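Local coordinates for protein putative hydrolase YdeN (Bacillus subtilis, PDB 1UXO) that probably acts as a serine hydrolase of the alpha/beta-hydrolase fold, although its natural substrate is not established, at residues Y13-S16 against S17-W21; L45-L49 against E50-D54; L69-S73 against L74-A78; I141-F144 against S145-K148. The protein carries 2 engineered substitutions. All coordinates share one frame; numbering follows the deposited sequence.

In the fold
The four contacts lie along one alpha/beta-hydrolase chain, all of them round the predicted charge relay of Ser73, Asp139 and His166, and interactions 1, 2 and 3 touch one another. Interaction 3 carries Ser73 and sits about 3 Å from the centre of the chain, measured centre to centre. Interaction 1 packs on it through Trp21 CZ2, 3.8 Å from His72 CB, and interaction 2 through Pro47 CG, 3.7 Å from Leu74 CD2. Between interactions 1 and 2, Tyr13 CE1 lies 3.5 Å from Leu45 O. Interaction 4 reaches the same serine independently of interactions 1 and 2, Val142 CG2 lying 4.0 Å from Ser73 OG; its nearest atoms stay about 12 Å from interaction 2.

Interaction 1: residues Y13-S16 against S17-W21; sequences YRAS and STNHW
Ala15 CB comes obliquely to the imidazole of His20, 4.0 Å from NE2, while Asn19 CB lies over the centre of one face of that ring, 3.7 Å above the plane. A water lies in the ring plane at the edge, bonded to His20 NE2 and donating to Arg14 O, so that it bridges the two halves of the loop. The other ring nitrogen, ND1, is also hydrogen-bonded within the structure. Farther back, the Tyr13 ring has Arg14 CG over its centre on one face.

The bend itself is a type I turn from Ser16 to Asn19, closed by Asn19 N donating to Ser16 O at 3.0 Å. With CG beside its own backbone N (chi1 -70°), the Asn19 amide swings back over the turn, and OD1 takes the Ser16 N-H at 2.9 Å, in the carbonyl plane and on a lone pair. The same two residues are thus tied twice, once by backbone and once by side chain. A second water donates to Asn19 OD1 and also bonds Ser16 OG at 2.8 Å; a third links Ser16 OG to Ser17 OG. From Thr18 N, 3.5 Å away, Ser16 OG receives a further, weak bond. Glu169 OE1 takes both Asn19 ND2 and His20 N, joining the loop to the chain beyond His166. The His20 side chain lies about 7 Å from that of His166. This is a type I beta turn, with the added Asn19 side-chain bond to Ser16 N, in the loop between strand 6-10 and helix 22-31, beside the predicted catalytic site.

Interaction 2: residues L45-L49 against E50-D54; sequences LQPRL and EDWLD
Arg48 O receives the Trp52 N-H at 3.1 Å, in the carbonyl plane, and more weakly that of Asp51, opening helix 49-57. At the next residue, Leu49 O is met almost end-on by Leu53 N at 2.9 Å. Leu49 N, at the start of the helix, finds its acceptor in Glu113 OE2, which also forms a salt bridge with Arg48 NE. Although Asp51 OD2 lies alongside Arg48 CB at 3.6 Å, the nearest charged atoms, Arg48 NH1 and Asp51 OD2, stay 5.8 Å apart, and Arg48 turns instead to Glu113.

The indole of Trp52 is held at its polar end too: NE1 donates to Pro42 O, and Pro47 CB sits obliquely by the same nitrogen at 3.5 Å. An alanine in place of Trp52 is likely to leave Pro42 O without this donor and to open a gap beside Pro47 CB. With its CG anti to the backbone N (chi1 176°), Leu49 brings CD1 to 3.8 Å from Leu53 CG, adding an apolar i to i+4 pair. The contact is the N-terminal turn of helix 49-57, with Arg48 at the N-cap position, packed against helix 75-84 in the alpha/beta-hydrolase fold.

Interaction 3: residues L69-S73 against L74-A78; sequences LVAHS and LGCPA
From His72 to Gly75 the backbone makes a type II' turn, with Ser73 at phi 55° and psi -117°, that passes directly from strand 67-72 into helix 75-84. Gly75 N bonds His72 O at 2.9 Å and Cys76 N bonds Ser73 O at 2.8 Å; both donors lie well above the plane of the carbonyl they reach.

Ala71 points its methyl into the start of the helix, CB standing 3.7 Å from Gly75 C. The strand and helix meet closely here, and a side chain on Gly75 would crowd His72 O. Cys76 completes this packing. Its SG, beside the backbone N, rests 3.8 Å from Ala71 CB and 3.4 Å from Ser73 O, while Pro77 CD comes to 3.2 Å from the same carbonyl oxygen.

Ser73 OG is placed anti to the backbone N (chi1 -164°), beside the carbonyl carbon, and the side chain lies about 3 Å from that of His166. Ser73 CB covers one face of the His72 ring, 4.0 Å above its centre. His72 NE2 bonds His166 O, so the residue before the serine also ties down the backbone of the predicted relay histidine. A strand, a sharp turn with a serine at positive phi, and a helix form the nucleophile elbow of alpha/beta hydrolases, consistent with Ser73 as the predicted nucleophile.

Interaction 4: residues I141-F144 against S145-K148; sequences IVPF and SFSK
Pro143 lies over one face of the Phe146 ring at the N-terminus of helix 144-153, where the proline is the N-cap residue in this alpha/beta-hydrolase fold. Just before it, Ile141 N and Val142 N bond Asp139 OD1 of the predicted charge relay, and Val142 packs on His166. Phe146 N bonds Pro143 O at 2.9 Å, and the side chain folds back along the proline. CB passes 3.2 Å from Pro143 O. With CG beside the backbone N (chi1 -72°), one ring face is set against the pyrrolidine: CD1 meets Pro143 CB at 3.8 Å, CE1 meets Pro143 CG, and CD2 meets Pro143 CD. The tip, CZ, is 4.1 Å from Pro143 CG. The CD of Pro143 stands over the centre of the Phe146 ring, 10° off its normal, a CH-pi contact. Ser145 OG lies in the ring plane at the edge, and Lys103 adds a cation-pi contact.

A serine in place of Phe146 would probably uncover the Pro143 ring and leave Lys103 without its aromatic partner. Phe144 O receives Lys148 N at 3.0 Å. Ser147 OG bonds Gly100 O, and one water donates both to Ser147 OG and to Val142 O, at 2.8 Å from each.

Interaction 1: residues Y13-S16 against S17-W21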
loop_
_atom_site.group_PDB
_atom_site.type_symbol
_atom_site.label_atom_id
_atom_site.label_comp_id
_atom_site.label_asym_id
_atom_site.label_seq_id
_atom_site.Cartn_x
_atom_site.Cartn_y
_atom_site.Cartn_z
ATOM N N TYR A 13 -7.950 7.370 -0.184
ATOM C CA TYR A 13 -9.111 8.277 -0.291
ATOM C C TYR A 13 -8.715 9.763 -0.209
ATOM O O TYR A 13 -7.900 10.188 0.642
ATOM C CB TYR A 13 -10.075 7.902 0.822
ATOM C CG TYR A 13 -11.249 8.815 0.999
ATOM C CD1 TYR A 13 -12.112 9.081 -0.044
ATOM C CD2 TYR A 13 -11.517 9.390 2.246
ATOM C CE1 TYR A 13 -13.224 9.956 0.135
ATOM C CE2 TYR A 13 -12.627 10.259 2.423
ATOM C CZ TYR A 13 -13.468 10.505 1.361
ATOM O OH TYR A 13 -14.539 11.383 1.508
ATOM N N ARG A 14 -9.260 10.542 -1.127
ATOM C CA ARG A 14 -9.106 11.968 -1.146
ATOM C C ARG A 14 -7.674 12.347 -1.234
ATOM O O ARG A 14 -7.218 13.199 -0.450
ATOM C CB ARG A 14 -9.603 12.593 0.165
ATOM C CG ARG A 14 -11.047 12.908 0.226
ATOM C CD ARG A 14 -11.310 14.172 1.033
ATOM N NE ARG A 14 -10.462 14.227 2.226
ATOM C CZ ARG A 14 -10.716 14.986 3.290
ATOM N NH1 ARG A 14 -11.815 15.768 3.350
ATOM N NH2 ARG A 14 -9.875 14.943 4.308
ATOM N N ALA A 15 -6.924 11.657 -2.075
ATOM C CA ALA A 15 -5.546 11.987 -2.272
ATOM C C ALA A 15 -5.214 11.809 -3.742
ATOM O O ALA A 15 -5.971 11.188 -4.461
ATOM C CB ALA A 15 -4.663 11.110 -1.406
ATOM N N SER A 16 -4.051 12.328 -4.140
ATOM C CA SER A 16 -3.439 12.095 -5.445
ATOM C C SER A 16 -1.925 12.028 -5.293
ATOM O O SER A 16 -1.370 12.133 -4.181
ATOM C CB SER A 16 -3.785 13.240 -6.441
ATOM O OG SER A 16 -3.044 14.437 -6.145
ATOM N N SER A 17 -1.249 11.887 -6.426
ATOM C CA SER A 17 0.178 11.634 -6.465
ATOM C C SER A 17 0.993 12.774 -5.890
ATOM O O SER A 17 2.173 12.595 -5.589
ATOM C CB SER A 17 0.590 11.362 -7.911
ATOM O OG SER A 17 0.369 12.528 -8.696
ATOM N N THR A 18 0.383 13.950 -5.686
ATOM C CA THR A 18 1.146 15.079 -5.202
ATOM C C THR A 18 1.099 15.224 -3.685
ATOM O O THR A 18 1.813 16.087 -3.131
ATOM C CB THR A 18 0.659 16.435 -5.810
ATOM O OG1 THR A 18 -0.728 16.635 -5.489
ATOM C CG2 THR A 18 0.829 16.477 -7.314
ATOM N N ASN A 19 0.254 14.435 -3.022
ATOM C CA ASN A 19 -0.004 14.564 -1.586
ATOM C C ASN A 19 0.976 13.752 -0.712
ATOM O O ASN A 19 1.670 12.820 -1.175
ATOM C CB ASN A 19 -1.421 14.099 -1.240
ATOM C CG ASN A 19 -2.520 15.072 -1.769
ATOM O OD1 ASN A 19 -3.434 14.666 -2.541
ATOM N ND2 ASN A 19 -2.456 16.338 -1.339
ATOM N N HIS A 20 1.008 14.123 0.557
ATOM C CA HIS A 20 1.656 13.332 1.610
ATOM C C HIS A 20 3.150 13.121 1.300
ATOM O O HIS A 20 3.845 14.072 0.852
ATOM C CB HIS A 20 0.808 12.041 1.891
ATOM C CG HIS A 20 -0.655 12.339 2.028
ATOM N ND1 HIS A 20 -1.104 13.471 2.654
ATOM C CD2 HIS A 20 -1.757 11.687 1.597
ATOM C CE1 HIS A 20 -2.424 13.526 2.576
ATOM N NE2 HIS A 20 -2.840 12.439 1.953
ATOM N N TRP A 21 3.607 11.903 1.477
ATOM C CA TRP A 21 5.028 11.528 1.385
ATOM C C TRP A 21 5.412 10.888 0.031
ATOM O O TRP A 21 6.551 10.426 -0.133
ATOM C CB TRP A 21 5.409 10.619 2.566
ATOM C CG TRP A 21 4.366 9.659 2.939
ATOM C CD1 TRP A 21 3.337 9.873 3.826
ATOM C CD2 TRP A 21 4.166 8.343 2.407
ATOM N NE1 TRP A 21 2.524 8.780 3.873
ATOM C CE2 TRP A 21 3.003 7.828 3.015
ATOM C CE3 TRP A 21 4.844 7.549 1.468
ATOM C CZ2 TRP A 21 2.500 6.560 2.724
ATOM C CZ3 TRP A 21 4.342 6.267 1.188
ATOM C CH2 TRP A 21 3.168 5.800 1.824
HETATM O O HOH W 1 -5.670 12.626 1.666
HETATM O O HOH W 2 -4.715 15.785 -4.403
HETATM O O HOH W 3 -1.987 14.514 -9.009
#

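Interaction 2: residues L45-L49 against E50-D54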
loop_
_atom_site.group_PDB
_atom_site.type_symbol
_atom_site.label_atom_id
_atom_site.label_comp_id
_atom_site.label_asym_id
_atom_site.label_seq_id
_atom_site.Cartn_x
_atom_site.Cartn_y
_atom_site.Cartn_z
ATOM N N LEU A 45 -12.326 11.303 -4.679
ATOM C CA LEU A 45 -13.372 11.742 -3.714
ATOM C C LEU A 45 -14.581 10.807 -3.563
ATOM O O LEU A 45 -15.293 10.875 -2.549
ATOM C CB LEU A 45 -13.868 13.138 -4.045
ATOM C CG LEU A 45 -12.851 14.275 -4.070
ATOM C CD1 LEU A 45 -13.607 15.553 -4.495
ATOM C CD2 LEU A 45 -12.207 14.481 -2.742
ATOM N N GLN A 46 -14.825 9.963 -4.562
ATOM C CA GLN A 46 -15.867 8.933 -4.516
ATOM C C GLN A 46 -15.360 7.668 -5.179
ATOM O O GLN A 46 -15.790 7.254 -6.287
ATOM C CB GLN A 46 -17.133 9.365 -5.246
ATOM C CG GLN A 46 -17.808 10.549 -4.653
ATOM C CD GLN A 46 -19.022 11.009 -5.461
ATOM O OE1 GLN A 46 -20.137 10.498 -5.277
ATOM N NE2 GLN A 46 -18.803 11.990 -6.349
ATOM N N PRO A 47 -14.410 7.035 -4.524
ATOM C CA PRO A 47 -13.740 5.898 -5.142
ATOM C C PRO A 47 -14.597 4.636 -5.216
ATOM O O PRO A 47 -15.390 4.395 -4.327
ATOM C CB PRO A 47 -12.549 5.651 -4.203
ATOM C CG PRO A 47 -12.898 6.242 -2.971
ATOM C CD PRO A 47 -13.901 7.326 -3.177
ATOM N N ARG A 48 -14.380 3.862 -6.270
ATOM C CA ARG A 48 -15.119 2.633 -6.577
ATOM C C ARG A 48 -14.054 1.589 -6.835
ATOM O O ARG A 48 -13.157 1.821 -7.607
ATOM C CB ARG A 48 -15.983 2.798 -7.848
ATOM C CG ARG A 48 -17.054 3.899 -7.724
ATOM C CD ARG A 48 -17.892 3.813 -6.434
ATOM N NE ARG A 48 -18.545 2.514 -6.265
ATOM C CZ ARG A 48 -19.586 2.084 -7.000
ATOM N NH1 ARG A 48 -20.096 2.846 -7.962
ATOM N NH2 ARG A 48 -20.116 0.884 -6.771
ATOM N N LEU A 49 -14.162 0.474 -6.128
ATOM C CA LEU A 49 -13.189 -0.615 -6.224
ATOM C C LEU A 49 -12.965 -1.084 -7.636
ATOM O O LEU A 49 -11.805 -1.287 -8.045
ATOM C CB LEU A 49 -13.618 -1.810 -5.348
ATOM C CG LEU A 49 -12.776 -3.104 -5.378
ATOM C CD1 LEU A 49 -11.361 -2.809 -4.899
ATOM C CD2 LEU A 49 -13.390 -4.204 -4.529
ATOM N N GLU A 50 -14.050 -1.325 -8.375
ATOM C CA GLU A 50 -13.863 -1.830 -9.746
ATOM C C GLU A 50 -13.039 -0.895 -10.630
ATOM O O GLU A 50 -12.246 -1.349 -11.382
ATOM C CB GLU A 50 -15.194 -2.231 -10.427
ATOM C CG GLU A 50 -15.831 -3.402 -9.714
ATOM C CD GLU A 50 -14.932 -4.646 -9.570
ATOM O OE1 GLU A 50 -14.240 -5.023 -10.577
ATOM O OE2 GLU A 50 -14.927 -5.230 -8.439
ATOM N N ASP A 51 -13.207 0.411 -10.468
ATOM C CA ASP A 51 -12.448 1.383 -11.260
ATOM C C ASP A 51 -10.990 1.448 -10.790
ATOM O O ASP A 51 -10.115 1.547 -11.592
ATOM C CB ASP A 51 -13.086 2.750 -11.201
ATOM C CG ASP A 51 -14.499 2.767 -11.800
ATOM O OD1 ASP A 51 -14.711 2.023 -12.781
ATOM O OD2 ASP A 51 -15.460 3.481 -11.340
ATOM N N TRP A 52 -10.741 1.326 -9.485
ATOM C CA TRP A 52 -9.361 1.304 -8.983
ATOM C C TRP A 52 -8.653 0.017 -9.536
ATOM O O TRP A 52 -7.475 0.086 -10.013
ATOM C CB TRP A 52 -9.321 1.388 -7.452
ATOM C CG TRP A 52 -9.512 2.766 -6.938
ATOM C CD1 TRP A 52 -10.334 3.735 -7.446
ATOM C CD2 TRP A 52 -8.833 3.364 -5.816
ATOM N NE1 TRP A 52 -10.212 4.885 -6.711
ATOM C CE2 TRP A 52 -9.304 4.687 -5.703
ATOM C CE3 TRP A 52 -7.875 2.908 -4.885
ATOM C CZ2 TRP A 52 -8.836 5.586 -4.730
ATOM C CZ3 TRP A 52 -7.404 3.796 -3.940
ATOM C CH2 TRP A 52 -7.889 5.129 -3.865
ATOM N N LEU A 53 -9.331 -1.138 -9.458
ATOM C CA LEU A 53 -8.766 -2.365 -10.036
ATOM C C LEU A 53 -8.500 -2.277 -11.545
ATOM O O LEU A 53 -7.468 -2.755 -12.017
ATOM C CB LEU A 53 -9.667 -3.573 -9.727
ATOM C CG LEU A 53 -9.816 -3.943 -8.236
ATOM C CD1 LEU A 53 -10.771 -5.168 -8.086
ATOM C CD2 LEU A 53 -8.505 -4.186 -7.570
ATOM N N ASP A 54 -9.411 -1.671 -12.283
ATOM C CA ASP A 54 -9.213 -1.447 -13.746
ATOM C C ASP A 54 -7.999 -0.560 -14.010
ATOM O O ASP A 54 -7.221 -0.851 -14.892
ATOM C CB ASP A 54 -10.442 -0.810 -14.410
ATOM C CG ASP A 54 -11.602 -1.763 -14.548
ATOM O OD1 ASP A 54 -11.429 -2.990 -14.478
ATOM O OD2 ASP A 54 -12.761 -1.347 -14.713
#

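Interaction 3: residues L69-S73 against L74-A78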
loop_
_atom_site.group_PDB
_atom_site.type_symbol
_atom_site.label_atom_id
_atom_site.label_comp_id
_atom_site.label_asym_id
_atom_site.label_seq_id
_atom_site.Cartn_x
_atom_site.Cartn_y
_atom_site.Cartn_z
ATOM N N LEU A 69 5.237 -2.835 -4.532
ATOM C CA LEU A 69 4.076 -1.977 -4.399
ATOM C C LEU A 69 4.024 -1.388 -2.983
ATOM O O LEU A 69 4.016 -2.130 -1.987
ATOM C CB LEU A 69 2.777 -2.773 -4.675
ATOM C CG LEU A 69 2.718 -3.696 -5.906
ATOM C CD1 LEU A 69 1.417 -4.503 -5.972
ATOM C CD2 LEU A 69 2.878 -2.806 -7.168
ATOM N N VAL A 70 3.952 -0.075 -2.907
ATOM C CA VAL A 70 3.828 0.657 -1.662
ATOM C C VAL A 70 2.477 1.353 -1.726
ATOM O O VAL A 70 2.225 2.137 -2.629
ATOM C CB VAL A 70 4.945 1.700 -1.512
ATOM C CG1 VAL A 70 4.741 2.582 -0.230
ATOM C CG2 VAL A 70 6.291 0.996 -1.524
ATOM N N ALA A 71 1.634 1.098 -0.757
ATOM C CA ALA A 71 0.286 1.663 -0.757
ATOM C C ALA A 71 -0.007 2.345 0.552
ATOM O O ALA A 71 0.565 1.961 1.586
ATOM C CB ALA A 71 -0.713 0.544 -1.006
ATOM N N HIS A 72 -0.913 3.343 0.493
ATOM C CA HIS A 72 -1.351 4.048 1.648
ATOM C C HIS A 72 -2.867 3.960 1.808
ATOM O O HIS A 72 -3.636 4.156 0.846
ATOM C CB HIS A 72 -0.926 5.528 1.589
ATOM C CG HIS A 72 -1.287 6.314 2.832
ATOM N ND1 HIS A 72 -1.905 7.547 2.764
ATOM C CD2 HIS A 72 -1.070 6.075 4.156
ATOM C CE1 HIS A 72 -2.087 8.012 3.994
ATOM N NE2 HIS A 72 -1.585 7.151 4.856
ATOM N N SER A 73 -3.259 3.563 3.005
ATOM C CA SER A 73 -4.647 3.566 3.449
ATOM C C SER A 73 -5.547 2.765 2.482
ATOM O O SER A 73 -5.293 1.548 2.267
ATOM C CB SER A 73 -5.069 5.026 3.716
ATOM O OG SER A 73 -6.268 5.061 4.492
ATOM N N LEU A 74 -6.512 3.424 1.833
ATOM C CA LEU A 74 -7.428 2.720 0.879
ATOM C C LEU A 74 -6.726 2.009 -0.258
ATOM O O LEU A 74 -7.217 0.984 -0.763
ATOM C CB LEU A 74 -8.492 3.660 0.326
ATOM C CG LEU A 74 -9.668 3.031 -0.404
ATOM C CD1 LEU A 74 -10.575 2.153 0.535
ATOM C CD2 LEU A 74 -10.494 4.122 -1.152
ATOM N N GLY A 75 -5.541 2.468 -0.643
ATOM C CA GLY A 75 -4.787 1.754 -1.668
ATOM C C GLY A 75 -4.411 0.346 -1.272
ATOM O O GLY A 75 -4.164 -0.504 -2.126
ATOM N N CYS A 76 -4.282 0.135 0.030
ATOM C CA CYS A 76 -3.974 -1.191 0.584
ATOM C C CYS A 76 -5.000 -2.276 0.223
ATOM O O CYS A 76 -4.600 -3.262 -0.431
ATOM C CB CYS A 76 -3.647 -1.102 2.075
ATOM S SG CYS A 76 -2.266 0.011 2.446
ATOM N N PRO A 77 -6.276 -2.156 0.635
ATOM C CA PRO A 77 -7.231 -3.193 0.265
ATOM C C PRO A 77 -7.412 -3.293 -1.245
ATOM O O PRO A 77 -7.668 -4.371 -1.786
ATOM C CB PRO A 77 -8.526 -2.793 0.992
ATOM C CG PRO A 77 -8.366 -1.296 1.302
ATOM C CD PRO A 77 -6.896 -1.172 1.553
ATOM N N ALA A 78 -7.220 -2.189 -1.945
ATOM C CA ALA A 78 -7.262 -2.232 -3.372
ATOM C C ALA A 78 -6.194 -3.130 -3.990
ATOM O O ALA A 78 -6.508 -4.008 -4.794
ATOM C CB ALA A 78 -7.165 -0.820 -3.956
#

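Interaction 4: residues I141-F144 against S145-K148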
loop_
_atom_site.group_PDB
_atom_site.type_symbol
_atom_site.label_atom_id
_atom_site.label_comp_id
_atom_site.label_asym_id
_atom_site.label_seq_id
_atom_site.Cartn_x
_atom_site.Cartn_y
_atom_site.Cartn_z
ATOM N N ILE A 141 -8.194 7.147 11.941
ATOM C CA ILE A 141 -8.938 6.791 10.709
ATOM C C ILE A 141 -8.898 5.292 10.488
ATOM O O ILE A 141 -9.935 4.635 10.363
ATOM C CB ILE A 141 -8.410 7.552 9.488
ATOM C CG1 ILE A 141 -8.617 9.070 9.675
ATOM C CG2 ILE A 141 -9.152 7.024 8.240
ATOM C CD1 ILE A 141 -7.896 9.955 8.655
ATOM N N VAL A 142 -7.678 4.747 10.449
ATOM C CA VAL A 142 -7.438 3.303 10.446
ATOM C C VAL A 142 -6.904 2.868 11.824
ATOM O O VAL A 142 -5.732 3.052 12.123
ATOM C CB VAL A 142 -6.432 2.882 9.368
ATOM C CG1 VAL A 142 -6.304 1.370 9.363
ATOM C CG2 VAL A 142 -6.928 3.307 7.973
ATOM N N PRO A 143 -7.723 2.289 12.659
ATOM C CA PRO A 143 -7.245 1.902 13.996
ATOM C C PRO A 143 -6.081 0.969 13.876
ATOM O O PRO A 143 -6.029 0.062 13.005
ATOM C CB PRO A 143 -8.466 1.250 14.639
ATOM C CG PRO A 143 -9.609 1.817 13.871
ATOM C CD PRO A 143 -9.157 1.984 12.453
ATOM N N PHE A 144 -5.077 1.236 14.704
ATOM C CA PHE A 144 -3.887 0.406 14.769
ATOM C C PHE A 144 -4.136 -1.083 14.810
ATOM O O PHE A 144 -3.455 -1.853 14.106
ATOM C CB PHE A 144 -2.979 0.821 15.954
ATOM C CG PHE A 144 -1.713 -0.004 16.043
ATOM C CD1 PHE A 144 -0.664 0.233 15.172
ATOM C CD2 PHE A 144 -1.586 -1.011 17.019
ATOM C CE1 PHE A 144 0.505 -0.540 15.270
ATOM C CE2 PHE A 144 -0.410 -1.754 17.131
ATOM C CZ PHE A 144 0.603 -1.552 16.233
ATOM N N SER A 145 -5.141 -1.496 15.582
ATOM C CA SER A 145 -5.502 -2.914 15.694
ATOM C C SER A 145 -5.890 -3.539 14.358
ATOM O O SER A 145 -5.652 -4.719 14.117
ATOM C CB SER A 145 -6.659 -3.089 16.694
ATOM O OG SER A 145 -7.806 -2.421 16.235
ATOM N N PHE A 146 -6.511 -2.749 13.497
ATOM C CA PHE A 146 -6.894 -3.244 12.161
ATOM C C PHE A 146 -5.656 -3.553 11.300
ATOM O O PHE A 146 -5.653 -4.494 10.454
ATOM C CB PHE A 146 -7.711 -2.193 11.425
ATOM C CG PHE A 146 -9.125 -1.974 11.919
ATOM C CD1 PHE A 146 -9.517 -2.109 13.266
ATOM C CD2 PHE A 146 -10.043 -1.544 11.004
ATOM C CE1 PHE A 146 -10.826 -1.848 13.670
ATOM C CE2 PHE A 146 -11.383 -1.260 11.390
ATOM C CZ PHE A 146 -11.774 -1.421 12.714
ATOM N N SER A 147 -4.599 -2.756 11.473
ATOM C CA SER A 147 -3.363 -2.931 10.711
ATOM C C SER A 147 -2.570 -4.113 11.273
ATOM O O SER A 147 -2.011 -4.900 10.537
ATOM C CB SER A 147 -2.515 -1.654 10.730
ATOM O OG SER A 147 -3.171 -0.609 10.034
ATOM N N LYS A 148 -2.571 -4.265 12.590
ATOM C CA LYS A 148 -1.912 -5.385 13.222
ATOM C C LYS A 148 -2.624 -6.714 12.845
ATOM O O LYS A 148 -1.960 -7.705 12.543
ATOM C CB LYS A 148 -1.897 -5.185 14.766
ATOM C CG LYS A 148 -1.169 -6.333 15.489
ATOM C CD LYS A 148 -0.780 -5.998 16.921
ATOM C CE LYS A 148 0.437 -6.794 17.383
ATOM N NZ LYS A 148 1.113 -6.366 18.661
HETATM O O HOH W 4 -3.371 1.779 11.443
#